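Side-chain contacts in 33 kDa chaperonin (Thermotoga maritima, PDB 1VQ0), which probably acts as a redox-regulated chaperone that keeps thermally unfolding and oxidatively damaged proteins from aggregating irreversibly: residues A60-T63 and P64-E68; N206-I210 and S211-Q215; E218-D221 and V222-R225. All coordinates share one frame; numbering follows the deposited sequence.

Contact 1: A60-T63 and P64-E68; sequences ALVT and PWLAE
W65 turns its indole back beside L61 and V62 at the end of the preceding helix. CZ3 of the ring lies 3.3 Å from the carbonyl O of L61. CE3 reaches the CA of V62 at 3.7 Å. Both approaches are oblique to the ring plane. One face of the indole also receives CB of P64, offset toward the rim. With chi1 at -52°, CG of W65 stands anti to its own carbonyl carbon, beside the backbone N, and chi2 of -46° then turns the six-membered ring to L61. Replacing W65 by an alanine removes the indole and is likely to leave L61 O and the CA of V62 without this neighbour and R25 without its cation-pi partner. L66 follows on the V62 and T63 side. Its CD2 meets CG2 of V62 at 4.2 Å, and its CD1 lies 3.9 Å from the CA of T63.

The arrangement is a helix C-terminus: helix 46-62 runs out here, and the chain passes through a 3-10 turn into the loop before strand 71-78. The turn is held by W65 N donating to V62 O at 3.0 Å, with the donor above the carbonyl plane. L66 N gives a weak bond to T63 O.

T63 stands where the helix passes into the turn. Its OG1 donates to A60 O at 2.6 Å, in the carbonyl plane. The backbone N of T63 uses the same oxygen, so two bonds grip it. The chi1 of 48° puts OG1 between the backbone N and the carbonyl carbon, and it also lies 3.2 Å from CD of P64. S27 of strand 24-30 adds a second layer: its OG is hydrogen-bonded to L61 O, and it touches P64 and W65.

Contact 2: N206-I210 and S211-Q215; sequences NLPSI and SKLFQ
I210 and F214, four residues apart, lie side by side, pointing the same way. CG2 of I210 sits over the centre of the F214 ring, 4.0 Å from its centroid. This is a CH-pi contact. The other branch of I210 reaches the ring as well, with CD1 3.6 Å from CE1 of F214. A chi1 of -71° sets CG2 of I210 anti to the backbone N, over the ring, and chi2 of -56° bends CD1 to CE1 and CZ. F183 packs on I210, while I28 and R30 of strand 24-30 touch F214.

A second apolar group is built on L213. Its CD2 meets CD1 of L207 at 3.8 Å, the two side chains crossing obliquely. L213 and P208 cross at about a right angle, CD1 of the leucine against CD of the proline. L213 CG is anti to the backbone N (chi1 177°), and both methyls reach L207. K212 runs across P208 in turn, its CD 3.9 Å from CB of the proline.

Backbone bonds join the two segments. L213 N donates to S209 O at 2.8 Å and F214 N to I210 O at 2.7 Å, both nearly straight. K212 N adds a weak bond to S209 O. At the polar edge NE2 of Q215 turns back to S211 O at 2.7 Å, a straight bond in the plane of the Q215 amide but tilted from the carbonyl plane of S211. A water is hydrogen-bonded to S211 OG and weakly to S209 OG. S209 holds the N-cap position, although its side chain makes no capping bond. The whole is a short helix, 210-213, with its N-cap and the proline-containing loop before it, I210 and F214 packing on the main sheet and L207 and L213 on helix 219-227.

Contact 3: E218-D221 and V222-R225; sequences EPLD and VLER
Four successive i to i+4 bonds, from V222 N to E218 O through R225 N to D221 O, form the first turns of alpha-helix 219-227. Those of V222 and R225, at 2.9 and 3.0 Å, are nearly straight. L223 N to P219 O and E224 N to L220 O are more bent. E218 is the N-cap residue, and P219 takes the first helical position, where a proline has no amide hydrogen to offer.

The side chains differ in burial. V222 and L223 are buried. CG2 of V222 rests 3.4 Å from E218 O, while L223 brings its CG within 3.3 Å of P219 O. P219, V222 and L223 all touch I28 of strand 24-30, so this side of the helix lies on the main sheet. L220 is exposed but reaches L223. The two leucines cross with CD2 of L220 4.0 Å from CD1 of L223.

D221 and E224 are on the solvent side. R225 is exposed but packs on L207 and L213. Its chi1 of -61° sets CG beside the backbone N, 3.3 Å from D221 O. E224 has CG anti to the backbone N (chi1 166°) and an extended chain beyond it. The two carboxylates are likely to repel each other mildly, since OD1 of D221 is 4.5 Å from OE1 of E224.

Overall arrangement
Contacts 2 and 3 are neighbours, their centres 11 Å apart, and they touch through side chains. CD1 of L213 lies 3.3 Å from NH2 of R225, and CD2 of L213 meets CG1 of V222 at 3.8 Å. Helices 210-213 and 219-227 are consecutive in the chain. Contact 1 touches neither: its nearest atoms are about 7 Å from contact 2 and about 9 Å from contact 3. All three nevertheless pack on strand 24-30: S27 and V29 meet contact 1, while I28 meets both others. A bound 1,2-ethanediol, probably from the crystallisation liquor, lies about 4 Å from the side chain of L66. The zinc site of C243, C245, C275 and C278 includes no residue of the three contacts.

Contact 1: A60-T63 and P64-E68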
loop_
_atom_site.group_PDB
_atom_site.type_symbol
_atom_site.label_atom_id
_atom_site.label_comp_id
_atom_site.label_asym_id
_atom_site.label_seq_id
_atom_site.Cartn_x
_atom_site.Cartn_y
_atom_site.Cartn_z
ATOM N N ALA A 60 -11.642 -2.352 15.947
ATOM C CA ALA A 60 -11.668 -2.248 17.400
ATOM C C ALA A 60 -10.626 -3.100 18.066
ATOM O O ALA A 60 -10.023 -2.682 19.026
ATOM C CB ALA A 60 -12.990 -2.635 17.933
ATOM N N LEU A 61 -10.442 -4.311 17.556
ATOM C CA LEU A 61 -9.516 -5.253 18.184
ATOM C C LEU A 61 -8.068 -4.789 18.205
ATOM O O LEU A 61 -7.290 -5.208 19.088
ATOM C CB LEU A 61 -9.636 -6.642 17.536
ATOM C CG LEU A 61 -10.895 -7.422 17.951
ATOM C CD1 LEU A 61 -11.047 -8.640 17.082
ATOM C CD2 LEU A 61 -10.929 -7.871 19.379
ATOM N N VAL A 62 -7.691 -3.926 17.248
ATOM C CA VAL A 62 -6.290 -3.445 17.142
ATOM C C VAL A 62 -6.119 -2.146 17.920
ATOM O O VAL A 62 -4.995 -1.739 18.138
ATOM C CB VAL A 62 -5.768 -3.262 15.685
ATOM C CG1 VAL A 62 -5.890 -4.585 14.868
ATOM C CG2 VAL A 62 -6.569 -2.223 14.971
ATOM N N THR A 63 -7.208 -1.515 18.398
ATOM C CA THR A 63 -7.056 -0.207 19.136
ATOM C C THR A 63 -6.017 -0.143 20.247
ATOM O O THR A 63 -5.379 0.898 20.383
ATOM C CB THR A 63 -8.357 0.352 19.716
ATOM O OG1 THR A 63 -9.067 -0.660 20.431
ATOM C CG2 THR A 63 -9.321 0.812 18.570
ATOM N N PRO A 64 -5.869 -1.185 21.075
ATOM C CA PRO A 64 -4.903 -1.102 22.227
ATOM C C PRO A 64 -3.478 -0.943 21.782
ATOM O O PRO A 64 -2.635 -0.609 22.575
ATOM C CB PRO A 64 -5.034 -2.466 22.895
ATOM C CG PRO A 64 -6.337 -2.978 22.406
ATOM C CD PRO A 64 -6.561 -2.478 21.050
ATOM N N TRP A 65 -3.237 -1.174 20.488
ATOM C CA TRP A 65 -1.882 -1.300 19.950
ATOM C C TRP A 65 -1.548 -0.204 18.988
ATOM O O TRP A 65 -0.459 -0.166 18.458
ATOM C CB TRP A 65 -1.685 -2.682 19.322
ATOM C CG TRP A 65 -2.076 -3.776 20.259
ATOM C CD1 TRP A 65 -1.736 -3.882 21.611
ATOM C CD2 TRP A 65 -2.905 -4.897 19.976
ATOM N NE1 TRP A 65 -2.328 -4.997 22.151
ATOM C CE2 TRP A 65 -3.040 -5.642 21.172
ATOM C CE3 TRP A 65 -3.549 -5.358 18.835
ATOM C CZ2 TRP A 65 -3.801 -6.807 21.245
ATOM C CZ3 TRP A 65 -4.300 -6.553 18.899
ATOM C CH2 TRP A 65 -4.405 -7.257 20.092
ATOM N N LEU A 66 -2.456 0.745 18.808
ATOM C CA LEU A 66 -2.155 1.916 17.949
ATOM C C LEU A 66 -1.158 2.908 18.588
ATOM O O LEU A 66 -1.017 2.949 19.810
ATOM C CB LEU A 66 -3.458 2.610 17.543
ATOM C CG LEU A 66 -4.496 1.672 16.979
ATOM C CD1 LEU A 66 -5.801 2.429 16.606
ATOM C CD2 LEU A 66 -3.913 0.928 15.765
ATOM N N ALA A 67 -0.431 3.671 17.752
ATOM C CA ALA A 67 0.380 4.753 18.265
ATOM C C ALA A 67 -0.509 5.882 18.820
ATOM O O ALA A 67 -1.704 5.841 18.703
ATOM C CB ALA A 67 1.301 5.262 17.184
ATOM N N GLU A 68 0.080 6.886 19.462
ATOM C CA GLU A 68 -0.694 7.998 20.056
ATOM C C GLU A 68 -1.294 8.845 18.927
ATOM O O GLU A 68 -0.598 9.243 18.024
ATOM C CB GLU A 68 0.251 8.870 20.899
ATOM C CG GLU A 68 -0.454 10.011 21.673
ATOM C CD GLU A 68 0.497 11.108 22.221
ATOM O OE1 GLU A 68 1.730 11.133 21.882
ATOM O OE2 GLU A 68 -0.005 11.959 23.000
#

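Contact 2: N206-I210 and S211-Q215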
loop_
_atom_site.group_PDB
_atom_site.type_symbol
_atom_site.label_atom_id
_atom_site.label_comp_id
_atom_site.label_asym_id
_atom_site.label_seq_id
_atom_site.Cartn_x
_atom_site.Cartn_y
_atom_site.Cartn_z
ATOM N N ASN A 206 -10.258 -25.092 18.102
ATOM C CA ASN A 206 -11.283 -25.856 18.770
ATOM C C ASN A 206 -12.489 -25.051 19.215
ATOM O O ASN A 206 -13.490 -25.633 19.614
ATOM C CB ASN A 206 -10.694 -26.534 20.002
ATOM C CG ASN A 206 -10.084 -27.902 19.698
ATOM O OD1 ASN A 206 -10.068 -28.354 18.556
ATOM N ND2 ASN A 206 -9.569 -28.567 20.748
ATOM N N LEU A 207 -12.388 -23.723 19.211
ATOM C CA LEU A 207 -13.475 -22.893 19.752
ATOM C C LEU A 207 -14.684 -22.926 18.823
ATOM O O LEU A 207 -14.536 -23.093 17.608
ATOM C CB LEU A 207 -13.022 -21.439 19.981
ATOM C CG LEU A 207 -12.121 -21.141 21.190
ATOM C CD1 LEU A 207 -11.685 -19.670 21.224
ATOM C CD2 LEU A 207 -12.847 -21.503 22.512
ATOM N N PRO A 208 -15.882 -22.758 19.387
ATOM C CA PRO A 208 -17.049 -22.448 18.566
ATOM C C PRO A 208 -16.935 -21.077 17.937
ATOM O O PRO A 208 -16.164 -20.214 18.396
ATOM C CB PRO A 208 -18.219 -22.467 19.549
ATOM C CG PRO A 208 -17.691 -23.034 20.864
ATOM C CD PRO A 208 -16.205 -22.856 20.828
ATOM N N SER A 209 -17.717 -20.844 16.902
ATOM C CA SER A 209 -17.771 -19.503 16.310
ATOM C C SER A 209 -18.260 -18.487 17.382
ATOM O O SER A 209 -18.845 -18.865 18.401
ATOM C CB SER A 209 -18.684 -19.480 15.074
ATOM O OG SER A 209 -20.030 -19.482 15.510
ATOM N N ILE A 210 -18.011 -17.213 17.126
ATOM C CA ILE A 210 -18.250 -16.166 18.139
ATOM C C ILE A 210 -19.745 -16.114 18.585
ATOM O O ILE A 210 -20.043 -16.063 19.798
ATOM C CB ILE A 210 -17.745 -14.767 17.605
ATOM C CG1 ILE A 210 -16.183 -14.660 17.538
ATOM C CG2 ILE A 210 -18.409 -13.608 18.343
ATOM C CD1 ILE A 210 -15.340 -14.908 18.812
ATOM N N SER A 211 -20.644 -16.163 17.589
ATOM C CA SER A 211 -22.124 -16.147 17.771
ATOM C C SER A 211 -22.591 -17.153 18.776
ATOM O O SER A 211 -23.452 -16.862 19.598
ATOM C CB SER A 211 -22.854 -16.429 16.440
ATOM O OG SER A 211 -22.363 -15.565 15.409
ATOM N N LYS A 212 -21.999 -18.331 18.705
ATOM C CA LYS A 212 -22.235 -19.363 19.690
ATOM C C LYS A 212 -21.406 -19.150 21.007
ATOM O O LYS A 212 -21.986 -19.119 22.097
ATOM C CB LYS A 212 -21.994 -20.733 19.056
ATOM C CG LYS A 212 -22.367 -21.851 19.960
ATOM C CD LYS A 212 -22.027 -23.206 19.342
ATOM C CE LYS A 212 -22.197 -24.351 20.357
ATOM N NZ LYS A 212 -21.061 -25.319 20.208
ATOM N N LEU A 213 -20.080 -18.978 20.889
ATOM C CA LEU A 213 -19.169 -18.885 22.050
ATOM C C LEU A 213 -19.543 -17.726 23.019
ATOM O O LEU A 213 -19.511 -17.858 24.246
ATOM C CB LEU A 213 -17.714 -18.727 21.538
ATOM C CG LEU A 213 -16.561 -18.540 22.544
ATOM C CD1 LEU A 213 -16.505 -19.733 23.495
ATOM C CD2 LEU A 213 -15.230 -18.334 21.875
ATOM N N PHE A 214 -19.884 -16.579 22.452
ATOM C CA PHE A 214 -20.167 -15.395 23.267
ATOM C C PHE A 214 -21.516 -15.480 24.000
ATOM O O PHE A 214 -21.720 -14.752 24.983
ATOM C CB PHE A 214 -20.055 -14.118 22.419
ATOM C CG PHE A 214 -18.663 -13.612 22.267
ATOM C CD1 PHE A 214 -17.565 -14.480 22.321
ATOM C CD2 PHE A 214 -18.425 -12.243 22.074
ATOM C CE1 PHE A 214 -16.238 -13.995 22.189
ATOM C CE2 PHE A 214 -17.094 -11.754 21.912
ATOM C CZ PHE A 214 -16.005 -12.626 21.972
ATOM N N GLN A 215 -22.418 -16.368 23.550
ATOM C CA GLN A 215 -23.623 -16.739 24.342
ATOM C C GLN A 215 -23.335 -17.692 25.526
ATOM O O GLN A 215 -24.180 -17.894 26.387
ATOM C CB GLN A 215 -24.701 -17.344 23.426
ATOM C CG GLN A 215 -25.307 -16.290 22.517
ATOM C CD GLN A 215 -26.376 -16.827 21.574
ATOM O OE1 GLN A 215 -27.537 -16.856 21.944
ATOM N NE2 GLN A 215 -25.984 -17.241 20.349
HETATM O O HOH W 1 -20.015 -16.116 14.645
#

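Contact 3: E218-D221 and V222-R225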
loop_
_atom_site.group_PDB
_atom_site.type_symbol
_atom_site.label_atom_id
_atom_site.label_comp_id
_atom_site.label_asym_id
_atom_site.label_seq_id
_atom_site.Cartn_x
_atom_site.Cartn_y
_atom_site.Cartn_z
ATOM N N GLU A 218 -17.943 -15.881 29.221
ATOM C CA GLU A 218 -17.472 -14.542 29.489
ATOM C C GLU A 218 -16.146 -14.335 28.753
ATOM O O GLU A 218 -15.459 -15.306 28.465
ATOM C CB GLU A 218 -17.270 -14.334 30.992
ATOM C CG GLU A 218 -18.550 -14.285 31.842
ATOM C CD GLU A 218 -19.683 -13.554 31.129
ATOM O OE1 GLU A 218 -19.614 -12.320 31.008
ATOM O OE2 GLU A 218 -20.626 -14.219 30.650
ATOM N N PRO A 219 -15.799 -13.096 28.406
ATOM C CA PRO A 219 -14.541 -12.815 27.709
ATOM C C PRO A 219 -13.285 -13.398 28.373
ATOM O O PRO A 219 -12.417 -13.917 27.695
ATOM C CB PRO A 219 -14.506 -11.282 27.713
ATOM C CG PRO A 219 -15.933 -10.921 27.586
ATOM C CD PRO A 219 -16.582 -11.858 28.573
ATOM N N LEU A 220 -13.208 -13.351 29.692
ATOM C CA LEU A 220 -11.997 -13.832 30.367
ATOM C C LEU A 220 -11.869 -15.351 30.361
ATOM O O LEU A 220 -10.760 -15.886 30.424
ATOM C CB LEU A 220 -11.930 -13.320 31.818
ATOM C CG LEU A 220 -11.544 -11.844 32.007
ATOM C CD1 LEU A 220 -11.623 -11.478 33.467
ATOM C CD2 LEU A 220 -10.165 -11.557 31.500
ATOM N N ASP A 221 -13.018 -16.027 30.367
ATOM C CA ASP A 221 -13.081 -17.478 30.310
ATOM C C ASP A 221 -12.750 -17.901 28.876
ATOM O O ASP A 221 -11.976 -18.827 28.667
ATOM C CB ASP A 221 -14.463 -17.958 30.726
ATOM C CG ASP A 221 -14.838 -17.522 32.152
ATOM O OD1 ASP A 221 -13.936 -17.393 33.003
ATOM O OD2 ASP A 221 -16.007 -17.285 32.515
ATOM N N VAL A 222 -13.283 -17.192 27.891
ATOM C CA VAL A 222 -12.834 -17.427 26.506
ATOM C C VAL A 222 -11.291 -17.359 26.369
ATOM O O VAL A 222 -10.685 -18.150 25.678
ATOM C CB VAL A 222 -13.443 -16.408 25.516
ATOM C CG1 VAL A 222 -12.792 -16.523 24.107
ATOM C CG2 VAL A 222 -14.932 -16.600 25.378
ATOM N N LEU A 223 -10.667 -16.384 27.006
ATOM C CA LEU A 223 -9.213 -16.242 26.914
ATOM C C LEU A 223 -8.485 -17.413 27.654
ATOM O O LEU A 223 -7.392 -17.857 27.232
ATOM C CB LEU A 223 -8.773 -14.889 27.498
ATOM C CG LEU A 223 -9.256 -13.561 26.900
ATOM C CD1 LEU A 223 -8.825 -12.386 27.790
ATOM C CD2 LEU A 223 -8.742 -13.386 25.531
ATOM N N GLU A 224 -9.081 -17.868 28.768
ATOM C CA GLU A 224 -8.533 -19.019 29.514
ATOM C C GLU A 224 -8.480 -20.251 28.629
ATOM O O GLU A 224 -7.475 -20.946 28.575
ATOM C CB GLU A 224 -9.330 -19.332 30.779
ATOM C CG GLU A 224 -8.965 -20.700 31.333
ATOM C CD GLU A 224 -9.590 -21.011 32.663
ATOM O OE1 GLU A 224 -10.503 -20.259 33.085
ATOM O OE2 GLU A 224 -9.117 -22.021 33.259
ATOM N N ARG A 225 -9.577 -20.474 27.926
ATOM C CA ARG A 225 -9.651 -21.505 26.894
ATOM C C ARG A 225 -8.584 -21.386 25.807
ATOM O O ARG A 225 -7.968 -22.398 25.470
ATOM C CB ARG A 225 -11.025 -21.503 26.250
ATOM C CG ARG A 225 -12.164 -21.800 27.211
ATOM C CD ARG A 225 -13.160 -22.745 26.656
ATOM N NE ARG A 225 -14.505 -22.193 26.687
ATOM C CZ ARG A 225 -15.464 -22.559 25.846
ATOM N NH1 ARG A 225 -15.224 -23.474 24.899
ATOM N NH2 ARG A 225 -16.674 -22.013 25.940
#